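Local coordinates for protein restriction endonuclease S subunits (Thermoanaerobacter tengcongensis, PDB 3OKG) that probably serves as the DNA-binding specificity subunit of a type I restriction-modification methyltransferase, which is built from M and S polypeptides, at residues 41-46 with 111-116. Numbering follows the deposited sequence.
Sequences RDPTKN and GQICST. With SO4 (sulfate ion), chain I; SO4 (sulfate ion), chain D.
Arg41 NH2 donates to Gly111 O at 2.7 Å, with an N-H...O angle of 150°. The oxygen lies in the guanidinium plane, at its edge, whereas the donor is tilted 28° from the carbonyl plane. Ile113 packs on a face of the same group, its CD1 3.8 Å from Arg41 NH1 and displaced toward the rim. CG of Arg41 is anti to the backbone N (chi1 -161°), and bends at chi2 and chi3 turn the guanidinium over this methyl. Beside it, Pro43 CG approaches Ile113 CG1 at 4.2 Å, and both side chains also touch Phe51 of strand 50-54. Strand 113-115 is an inner strand of a mixed sheet in the first DNA specificity (target recognition) domain, parallel to 50-54 and antiparallel to 81-84; Gly111 and Gln112 form a G1 beta bulge opposite Ile85. Pro43 and Ile113 are buried, whereas Arg41 and Gly111 are partly exposed, and there the contact is looser: one water accepts weakly from Arg41 NH1 (3.3 Å) and donates to Gly111 O at the same distance. A leucine in place of Arg41 would probably leave Gly111 O without its charged donor and remove the weak NH1 bond to this water. Farther along the loop, an Asx turn holds its bend, with Thr44 N donating to Asp42 OD1 at 2.9 Å.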
ATOM      1  N   ARG A  41      25.387   6.986 -32.164  1.00 28.38           N
ATOM      2  CA  ARG A  41      25.518   6.104 -33.309  1.00 29.77           C
ATOM      3  C   ARG A  41      24.137   5.920 -33.926  1.00 39.89           C
ATOM      4  O   ARG A  41      23.127   5.897 -33.213  1.00 29.99           O
ATOM      5  CB  ARG A  41      26.107   4.761 -32.888  1.00 30.39           C
ATOM      6  CG  ARG A  41      26.692   3.962 -34.048  1.00 37.09           C
ATOM      7  CD  ARG A  41      26.557   2.477 -33.831  1.00 48.90           C
ATOM      8  NE  ARG A  41      27.085   2.054 -32.543  1.00 40.23           N
ATOM      9  CZ  ARG A  41      26.562   1.066 -31.818  1.00 44.64           C
ATOM     10  NH1 ARG A  41      25.503   0.388 -32.262  1.00 56.71           N
ATOM     11  NH2 ARG A  41      27.098   0.750 -30.649  1.00 44.77           N
ATOM     12  N   ASP A  42      24.088   5.810 -35.252  1.00 25.56           N
ATOM     13  CA  ASP A  42      22.829   5.613 -35.950  1.00 31.99           C
ATOM     14  C   ASP A  42      22.765   4.153 -36.383  1.00 30.15           C
ATOM     15  O   ASP A  42      23.434   3.755 -37.334  1.00 33.89           O
ATOM     16  CB  ASP A  42      22.750   6.550 -37.165  1.00 30.59           C
ATOM     17  CG  ASP A  42      21.445   6.431 -37.901  1.00 42.74           C
ATOM     18  OD1 ASP A  42      20.722   5.425 -37.699  1.00 34.98           O
ATOM     19  OD2 ASP A  42      21.130   7.347 -38.686  1.00 51.17           O
ATOM     20  N   PRO A  43      21.984   3.336 -35.664  1.00 26.49           N
ATOM     21  CA  PRO A  43      21.991   1.899 -35.981  1.00 28.35           C
ATOM     22  C   PRO A  43      21.424   1.615 -37.377  1.00 26.02           C
ATOM     23  O   PRO A  43      21.662   0.518 -37.892  1.00 28.08           O
ATOM     24  CB  PRO A  43      21.044   1.294 -34.918  1.00 25.69           C
ATOM     25  CG  PRO A  43      20.903   2.395 -33.837  1.00 29.48           C
ATOM     26  CD  PRO A  43      21.028   3.676 -34.594  1.00 27.83           C
ATOM     27  N   THR A  44      20.678   2.567 -37.950  1.00 30.43           N
ATOM     28  CA  THR A  44      20.088   2.376 -39.278  1.00 34.36           C
ATOM     29  C   THR A  44      21.166   2.255 -40.336  1.00 42.66           C
ATOM     30  O   THR A  44      20.882   1.854 -41.456  1.00 35.77           O
ATOM     31  CB  THR A  44      19.100   3.503 -39.706  1.00 39.60           C
ATOM     32  OG1 THR A  44      19.816   4.720 -39.970  1.00 35.97           O
ATOM     33  CG2 THR A  44      18.034   3.739 -38.637  1.00 36.08           C
ATOM     34  N   LYS A  45      22.399   2.596 -39.974  1.00 39.18           N
ATOM     35  CA  LYS A  45      23.525   2.517 -40.900  1.00 41.46           C
ATOM     36  C   LYS A  45      24.054   1.100 -40.996  1.00 43.74           C
ATOM     37  O   LYS A  45      24.843   0.789 -41.880  1.00 41.84           O
ATOM     38  CB  LYS A  45      24.636   3.496 -40.507  1.00 43.01           C
ATOM     39  CG  LYS A  45      24.234   4.946 -40.733  1.00 41.68           C
ATOM     40  CD  LYS A  45      25.204   5.941 -40.096  1.00 74.99           C
ATOM     41  CE  LYS A  45      26.509   6.074 -40.872  1.00 81.58           C
ATOM     42  NZ  LYS A  45      27.408   4.892 -40.698  1.00 75.16           N
ATOM     43  N   ASN A  46      23.608   0.241 -40.084  1.00 32.82           N
ATOM     44  CA  ASN A  46      23.839  -1.187 -40.195  1.00 32.21           C
ATOM     45  C   ASN A  46      22.472  -1.856 -40.117  1.00 32.46           C
ATOM     46  O   ASN A  46      22.095  -2.415 -39.088  1.00 29.10           O
ATOM     47  CB  ASN A  46      24.766  -1.691 -39.088  1.00 40.17           C
ATOM     48  CG  ASN A  46      26.155  -1.085 -39.166  1.00 54.37           C
ATOM     49  OD1 ASN A  46      26.423  -0.051 -38.560  1.00 45.55           O
ATOM     50  ND2 ASN A  46      27.048  -1.731 -39.911  1.00 48.26           N
ATOM     51  N   GLY A 111      27.940  -1.199 -25.277  1.00 23.51           N
ATOM     52  CA  GLY A 111      27.969  -0.910 -26.693  1.00 24.62           C
ATOM     53  C   GLY A 111      26.601  -0.929 -27.327  1.00 29.89           C
ATOM     54  O   GLY A 111      26.477  -0.806 -28.547  1.00 30.39           O
ATOM     55  N   GLN A 112      25.568  -1.087 -26.509  1.00 21.68           N
ATOM     56  CA  GLN A 112      24.203  -1.027 -27.014  1.00 18.90           C
ATOM     57  C   GLN A 112      23.689   0.425 -27.015  1.00 21.74           C
ATOM     58  O   GLN A 112      24.484   1.349 -26.951  1.00 24.46           O
ATOM     59  CB  GLN A 112      23.306  -2.003 -26.251  1.00 16.43           C
ATOM     60  CG  GLN A 112      23.902  -3.426 -26.250  1.00 21.19           C
ATOM     61  CD  GLN A 112      24.220  -3.933 -27.672  1.00 28.03           C
ATOM     62  OE1 GLN A 112      25.211  -4.650 -27.896  1.00 37.45           O
ATOM     63  NE2 GLN A 112      23.397  -3.546 -28.626  1.00 18.83           N
ATOM     64  N   ILE A 113      22.381   0.614 -27.140  1.00 18.32           N
ATOM     65  CA  ILE A 113      21.823   1.933 -27.442  1.00 23.49           C
ATOM     66  C   ILE A 113      20.705   2.301 -26.457  1.00 18.55           C
ATOM     67  O   ILE A 113      19.859   1.468 -26.133  1.00 21.24           O
ATOM     68  CB  ILE A 113      21.231   1.958 -28.868  1.00 19.55           C
ATOM     69  CG1 ILE A 113      22.322   1.641 -29.904  1.00 23.53           C
ATOM     70  CG2 ILE A 113      20.554   3.285 -29.171  1.00 19.61           C
ATOM     71  CD1 ILE A 113      23.419   2.691 -29.988  1.00 23.65           C
ATOM     72  N   CYS A 114      20.697   3.550 -25.991  1.00 17.59           N
ATOM     73  CA  CYS A 114      19.548   4.052 -25.262  1.00 15.95           C
ATOM     74  C   CYS A 114      18.975   5.294 -25.920  1.00 18.32           C
ATOM     75  O   CYS A 114      19.613   5.927 -26.774  1.00 22.07           O
ATOM     76  CB  CYS A 114      19.871   4.348 -23.787  1.00 20.04           C
ATOM     77  SG  CYS A 114      20.870   5.883 -23.526  1.00 18.55           S
ATOM     78  N   SER A 115      17.762   5.618 -25.508  1.00 18.09           N
ATOM     79  CA  SER A 115      17.009   6.753 -26.031  1.00 24.01           C
ATOM     80  C   SER A 115      17.778   8.051 -25.792  1.00 25.35           C
ATOM     81  O   SER A 115      18.459   8.197 -24.775  1.00 20.16           O
ATOM     82  CB  SER A 115      15.648   6.842 -25.327  1.00 20.67           C
ATOM     83  OG  SER A 115      14.929   8.005 -25.718  1.00 19.62           O
ATOM     84  N   THR A 116      17.675   8.988 -26.732  1.00 23.14           N
ATOM     85  CA  THR A 116      18.196  10.347 -26.508  1.00 20.12           C
ATOM     86  C   THR A 116      17.480  11.020 -25.331  1.00 23.50           C
ATOM     87  O   THR A 116      17.916  12.062 -24.840  1.00 23.60           O
ATOM     88  CB  THR A 116      17.978  11.230 -27.751  1.00 22.94           C
ATOM     89  OG1 THR A 116      16.609  11.111 -28.152  1.00 22.24           O
ATOM     90  CG2 THR A 116      18.900  10.794 -28.889  1.00 27.61           C
TER
HETATM   91  S   SO4 I 405      24.840  -4.328 -42.031  1.00 64.72           S
HETATM   92  O1  SO4 I 405      25.452  -5.632 -42.253  1.00 41.76           O
HETATM   93  O2  SO4 I 405      25.904  -3.376 -41.726  1.00 62.75           O
HETATM   94  O3  SO4 I 405      24.104  -3.881 -43.212  1.00 68.28           O
HETATM   95  O4  SO4 I 405      23.893  -4.418 -40.920  1.00 49.65           O
HETATM   96  S   SO4 D 400      11.586   7.119 -24.710  1.00 37.95           S
HETATM   97  O1  SO4 D 400      12.259   7.732 -25.841  1.00 35.53           O
HETATM   98  O2  SO4 D 400      12.594   6.496 -23.846  1.00 39.62           O
HETATM   99  O3  SO4 D 400      10.914   8.146 -23.920  1.00 38.50           O
HETATM  100  O4  SO4 D 400      10.644   6.121 -25.175  1.00 61.44           O
HETATM  101  O   HOH W   1      24.975  -2.597 -30.849  1.00 36.65           O